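Local structure of ABC transporter substrate-binding protein (Bradyrhizobium japonicum, 4I1D) at residues A[128-139]-A[173-184]. The protein is a periplasmic substrate-binding protein of an ABC transporter, probably of the polyamine-binding family, and can bind D-malate. Residues are numbered along the deposited sequence; the frame is centred on the assembly and turned at random.
Sequences WDVKKFPGRRAL and LEEIKPHITVWW. With SO4 (sulfate ion), chain E.
W128 lies across I176 at about a right angle: CB of I176 sits over one face of the indole, 3.4 Å from NE1 of W128, and CG1 adds a CH-pi contact above the five-membered ring. CD2 of L173 meets the same indole at its edge, 3.8 Å from CZ2 of W128, while NE1 donates a hydrogen bond to the K172 carbonyl. V130 serves two flat groups. Its CG2, set beside its own backbone N (anti to the carbonyl carbon), rests on one face of the H179 imidazole, 3.7 Å from CG of H179, and also lies over the centre of the R137 guanidinium. That guanidinium is held flat at its end, NH1 and NH2 both gripping the F133 carbonyl O in its plane. Strands 137-140 and 182-184 lie parallel and side by side, joined by a beta-alpha-beta crossover of the periplasmic-binding-protein fold whose connection carries helices 146-153 and 166-176. L139 points to the same side of the sheet as W183, the two side chains side by side with CB of L139 3.7 Å from CZ3 of W183; the side chains of I180 and L139 cross at about a right angle, CD1 of I180 touching CD1 of L139. L139 O accepts from W184 N at 2.9 Å. OG1 of T181, lying beside its own N, accepts from R137 N at 3.2 Å, while T181 N donates to R137 O. The same hydroxyl donates to O1 of a sulfate, probably from the crystallisation liquor, at 2.9 Å. Beyond the last pair, W184 continues toward the malate pocket, its ring edge-to-face with W205.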
loop_
_atom_site.group_PDB
_atom_site.type_symbol
_atom_site.label_atom_id
_atom_site.label_comp_id
_atom_site.label_asym_id
_atom_site.label_seq_id
_atom_site.Cartn_x
_atom_site.Cartn_y
_atom_site.Cartn_z
ATOM N N TRP A 128 -5.570 38.385 11.620
ATOM C CA TRP A 128 -5.678 37.430 12.722
ATOM C C TRP A 128 -6.814 37.768 13.699
ATOM O O TRP A 128 -7.260 36.912 14.467
ATOM C CB TRP A 128 -4.345 37.316 13.471
ATOM C CG TRP A 128 -3.602 36.043 13.169
ATOM C CD1 TRP A 128 -3.474 34.949 13.990
ATOM C CD2 TRP A 128 -2.892 35.716 11.953
ATOM N NE1 TRP A 128 -2.731 33.970 13.363
ATOM C CE2 TRP A 128 -2.357 34.415 12.118
ATOM C CE3 TRP A 128 -2.649 36.399 10.756
ATOM C CZ2 TRP A 128 -1.597 33.783 11.123
ATOM C CZ3 TRP A 128 -1.887 35.761 9.756
ATOM C CH2 TRP A 128 -1.369 34.469 9.957
ATOM N N ASP A 129 -7.298 39.007 13.667
ATOM C CA ASP A 129 -8.344 39.424 14.620
ATOM C C ASP A 129 -9.747 39.089 14.110
ATOM O O ASP A 129 -10.422 39.930 13.520
ATOM C CB ASP A 129 -8.247 40.917 14.913
ATOM C CG ASP A 129 -9.036 41.324 16.155
ATOM O OD1 ASP A 129 -8.626 42.315 16.799
ATOM O OD2 ASP A 129 -10.051 40.661 16.486
ATOM N N VAL A 130 -10.172 37.856 14.354
ATOM C CA VAL A 130 -11.427 37.336 13.833
ATOM C C VAL A 130 -12.648 38.001 14.452
ATOM O O VAL A 130 -13.689 38.121 13.809
ATOM C CB VAL A 130 -11.514 35.824 14.056
ATOM C CG1 VAL A 130 -12.961 35.359 13.998
ATOM C CG2 VAL A 130 -10.643 35.096 13.031
ATOM N N LYS A 131 -12.522 38.422 15.706
ATOM C CA LYS A 131 -13.617 39.111 16.374
ATOM C C LYS A 131 -13.821 40.511 15.795
ATOM O O LYS A 131 -14.948 40.924 15.539
ATOM C CB LYS A 131 -13.384 39.178 17.885
ATOM C CG LYS A 131 -13.806 37.913 18.634
ATOM C CD LYS A 131 -14.284 38.241 20.057
ATOM C CE LYS A 131 -14.925 37.032 20.738
ATOM N NZ LYS A 131 -15.485 37.362 22.090
ATOM N N LYS A 132 -12.725 41.227 15.575
ATOM C CA LYS A 132 -12.794 42.588 15.053
ATOM C C LYS A 132 -13.125 42.630 13.560
ATOM O O LYS A 132 -13.844 43.514 13.108
ATOM C CB LYS A 132 -11.479 43.324 15.314
ATOM C CG LYS A 132 -11.523 44.801 14.987
ATOM C CD LYS A 132 -10.358 45.534 15.647
ATOM C CE LYS A 132 -10.361 47.016 15.310
ATOM N NZ LYS A 132 -9.137 47.687 15.827
ATOM N N PHE A 133 -12.593 41.676 12.800
ATOM C CA PHE A 133 -12.822 41.609 11.358
ATOM C C PHE A 133 -13.363 40.232 10.983
ATOM O O PHE A 133 -12.610 39.354 10.564
ATOM C CB PHE A 133 -11.528 41.927 10.584
ATOM C CG PHE A 133 -10.957 43.281 10.908
ATOM C CD1 PHE A 133 -11.445 44.421 10.285
ATOM C CD2 PHE A 133 -9.963 43.420 11.867
ATOM C CE1 PHE A 133 -10.937 45.671 10.598
ATOM C CE2 PHE A 133 -9.451 44.667 12.190
ATOM C CZ PHE A 133 -9.937 45.795 11.554
ATOM N N PRO A 134 -14.678 40.035 11.156
ATOM C CA PRO A 134 -15.306 38.735 10.892
ATOM C C PRO A 134 -15.402 38.486 9.393
ATOM O O PRO A 134 -15.508 39.434 8.616
ATOM C CB PRO A 134 -16.714 38.890 11.494
ATOM C CG PRO A 134 -16.644 40.128 12.371
ATOM C CD PRO A 134 -15.639 41.010 11.693
ATOM N N GLY A 135 -15.351 37.223 8.991
ATOM C CA GLY A 135 -15.442 36.886 7.586
ATOM C C GLY A 135 -14.660 35.644 7.215
ATOM O O GLY A 135 -13.824 35.167 7.989
ATOM N N ARG A 136 -14.938 35.119 6.021
ATOM C CA ARG A 136 -14.221 33.962 5.512
ATOM C C ARG A 136 -12.838 34.409 5.058
ATOM O O ARG A 136 -12.665 35.530 4.576
ATOM C CB ARG A 136 -15.009 33.311 4.383
ATOM C CG ARG A 136 -16.405 32.875 4.818
ATOM C CD ARG A 136 -17.269 32.475 3.616
ATOM N NE ARG A 136 -18.441 31.715 4.046
ATOM C CZ ARG A 136 -18.617 30.413 3.837
ATOM N NH1 ARG A 136 -17.707 29.710 3.173
ATOM N NH2 ARG A 136 -19.717 29.813 4.281
ATOM N N ARG A 137 -11.855 33.543 5.260
ATOM C CA ARG A 137 -10.455 33.883 5.058
ATOM C C ARG A 137 -9.759 32.779 4.283
ATOM O O ARG A 137 -10.117 31.603 4.402
ATOM C CB ARG A 137 -9.738 34.023 6.407
ATOM C CG ARG A 137 -10.077 35.265 7.217
ATOM C CD ARG A 137 -9.709 35.059 8.683
ATOM N NE ARG A 137 -9.506 36.323 9.392
ATOM C CZ ARG A 137 -10.485 37.101 9.844
ATOM N NH1 ARG A 137 -10.184 38.226 10.476
ATOM N NH2 ARG A 137 -11.762 36.764 9.665
ATOM N N ALA A 138 -8.744 33.160 3.517
ATOM C CA ALA A 138 -7.911 32.196 2.797
ATOM C C ALA A 138 -6.455 32.596 2.960
ATOM O O ALA A 138 -6.132 33.784 3.073
ATOM C CB ALA A 138 -8.281 32.149 1.322
ATOM N N LEU A 139 -5.584 31.596 2.998
ATOM C CA LEU A 139 -4.147 31.825 2.988
ATOM C C LEU A 139 -3.607 30.860 1.955
ATOM O O LEU A 139 -4.321 29.948 1.532
ATOM C CB LEU A 139 -3.518 31.548 4.366
ATOM C CG LEU A 139 -3.760 32.543 5.510
ATOM C CD1 LEU A 139 -3.126 32.037 6.828
ATOM C CD2 LEU A 139 -3.231 33.932 5.145
ATOM N N LEU A 173 0.231 30.437 13.302
ATOM C CA LEU A 173 -0.561 29.857 12.224
ATOM C C LEU A 173 -1.535 28.794 12.727
ATOM O O LEU A 173 -2.634 28.634 12.184
ATOM C CB LEU A 173 0.349 29.267 11.149
ATOM C CG LEU A 173 0.895 30.302 10.173
ATOM C CD1 LEU A 173 2.061 29.709 9.400
ATOM C CD2 LEU A 173 -0.219 30.757 9.231
ATOM N N GLU A 174 -1.113 28.057 13.748
ATOM C CA GLU A 174 -1.967 27.058 14.373
ATOM C C GLU A 174 -3.194 27.735 14.958
ATOM O O GLU A 174 -4.303 27.221 14.852
ATOM C CB GLU A 174 -1.215 26.299 15.470
ATOM C CG GLU A 174 -0.751 24.915 15.039
ATOM C CD GLU A 174 -1.911 24.006 14.640
ATOM O OE1 GLU A 174 -3.032 24.186 15.164
ATOM O OE2 GLU A 174 -1.701 23.108 13.800
ATOM N N GLU A 175 -2.991 28.901 15.560
ATOM C CA GLU A 175 -4.093 29.657 16.138
ATOM C C GLU A 175 -5.173 30.027 15.099
ATOM O O GLU A 175 -6.363 29.941 15.386
ATOM C CB GLU A 175 -3.571 30.906 16.859
ATOM C CG GLU A 175 -4.672 31.882 17.277
ATOM C CD GLU A 175 -4.146 33.198 17.843
ATOM O OE1 GLU A 175 -2.907 33.372 17.937
ATOM O OE2 GLU A 175 -4.985 34.060 18.194
ATOM N N ILE A 176 -4.766 30.409 13.894
ATOM C CA ILE A 176 -5.713 30.949 12.913
ATOM C C ILE A 176 -6.378 29.833 12.106
ATOM O O ILE A 176 -7.460 30.008 11.541
ATOM C CB ILE A 176 -5.009 31.917 11.922
ATOM C CG1 ILE A 176 -6.012 32.859 11.237
ATOM C CG2 ILE A 176 -4.256 31.127 10.844
ATOM C CD1 ILE A 176 -7.035 33.490 12.171
ATOM N N LYS A 177 -5.713 28.686 12.065
ATOM C CA LYS A 177 -6.073 27.580 11.176
ATOM C C LYS A 177 -7.583 27.227 11.127
ATOM O O LYS A 177 -8.138 27.007 10.046
ATOM C CB LYS A 177 -5.237 26.357 11.552
ATOM C CG LYS A 177 -5.139 25.289 10.502
ATOM C CD LYS A 177 -4.205 24.199 10.980
ATOM C CE LYS A 177 -3.691 23.360 9.815
ATOM N NZ LYS A 177 -2.836 22.245 10.302
ATOM N N PRO A 178 -8.251 27.169 12.291
ATOM C CA PRO A 178 -9.683 26.822 12.275
ATOM C C PRO A 178 -10.532 27.894 11.591
ATOM O O PRO A 178 -11.692 27.639 11.233
ATOM C CB PRO A 178 -10.049 26.736 13.769
ATOM C CG PRO A 178 -8.758 26.461 14.465
ATOM C CD PRO A 178 -7.710 27.215 13.663
ATOM N N HIS A 179 -9.950 29.078 11.402
ATOM C CA HIS A 179 -10.681 30.193 10.823
ATOM C C HIS A 179 -10.347 30.378 9.349
ATOM O O HIS A 179 -10.862 31.286 8.695
ATOM C CB HIS A 179 -10.409 31.466 11.614
ATOM C CG HIS A 179 -10.832 31.371 13.047
ATOM N ND1 HIS A 179 -12.149 31.462 13.436
ATOM C CD2 HIS A 179 -10.115 31.155 14.177
ATOM C CE1 HIS A 179 -12.227 31.334 14.752
ATOM N NE2 HIS A 179 -11.007 31.145 15.225
ATOM N N ILE A 180 -9.493 29.503 8.828
ATOM C CA ILE A 180 -9.173 29.546 7.418
ATOM C C ILE A 180 -10.188 28.693 6.660
ATOM O O ILE A 180 -10.335 27.491 6.904
ATOM C CB ILE A 180 -7.745 29.075 7.139
ATOM C CG1 ILE A 180 -6.740 29.990 7.852
ATOM C CG2 ILE A 180 -7.490 29.022 5.645
ATOM C CD1 ILE A 180 -6.982 31.478 7.646
ATOM N N THR A 181 -10.901 29.350 5.754
ATOM C CA THR A 181 -11.927 28.719 4.949
ATOM C C THR A 181 -11.284 27.827 3.896
ATOM O O THR A 181 -11.717 26.694 3.675
ATOM C CB THR A 181 -12.756 29.796 4.259
ATOM O OG1 THR A 181 -13.268 30.692 5.256
ATOM C CG2 THR A 181 -13.893 29.181 3.465
ATOM N N VAL A 182 -10.243 28.354 3.255
ATOM C CA VAL A 182 -9.534 27.647 2.196
ATOM C C VAL A 182 -8.047 27.981 2.211
ATOM O O VAL A 182 -7.670 29.140 2.341
ATOM C CB VAL A 182 -10.055 28.051 0.793
ATOM C CG1 VAL A 182 -9.205 27.402 -0.286
ATOM C CG2 VAL A 182 -11.508 27.675 0.626
ATOM N N TRP A 183 -7.211 26.959 2.062
ATOM C CA TRP A 183 -5.794 27.155 1.778
ATOM C C TRP A 183 -5.594 27.008 0.276
ATOM O O TRP A 183 -5.656 25.896 -0.251
ATOM C CB TRP A 183 -4.964 26.104 2.514
ATOM C CG TRP A 183 -5.022 26.248 4.018
ATOM C CD1 TRP A 183 -5.961 25.726 4.856
ATOM C CD2 TRP A 183 -4.096 26.961 4.849
ATOM N NE1 TRP A 183 -5.674 26.066 6.161
ATOM C CE2 TRP A 183 -4.535 26.825 6.181
ATOM C CE3 TRP A 183 -2.939 27.709 4.592
ATOM C CZ2 TRP A 183 -3.858 27.401 7.252
ATOM C CZ3 TRP A 183 -2.268 28.280 5.661
ATOM C CH2 TRP A 183 -2.729 28.127 6.968
ATOM N N TRP A 184 -5.365 28.114 -0.422
ATOM C CA TRP A 184 -5.297 28.043 -1.880
ATOM C C TRP A 184 -3.940 27.594 -2.400
ATOM O O TRP A 184 -2.929 27.717 -1.710
ATOM C CB TRP A 184 -5.741 29.350 -2.547
ATOM C CG TRP A 184 -4.917 30.583 -2.237
ATOM C CD1 TRP A 184 -5.211 31.544 -1.317
ATOM C CD2 TRP A 184 -3.706 31.005 -2.882
ATOM N NE1 TRP A 184 -4.255 32.530 -1.338
ATOM C CE2 TRP A 184 -3.321 32.227 -2.289
ATOM C CE3 TRP A 184 -2.913 30.472 -3.904
ATOM C CZ2 TRP A 184 -2.168 32.923 -2.674
ATOM C CZ3 TRP A 184 -1.770 31.166 -4.290
ATOM C CH2 TRP A 184 -1.411 32.378 -3.676
HETATM S S SO4 E . -15.065 29.007 8.187
HETATM O O1 SO4 E . -15.073 29.014 6.723
HETATM O O2 SO4 E . -14.021 28.107 8.681
HETATM O O3 SO4 E . -14.808 30.357 8.698
HETATM O O4 SO4 E . -16.379 28.556 8.643
HETATM O O HOH W 1 -12.778 33.241 9.566
#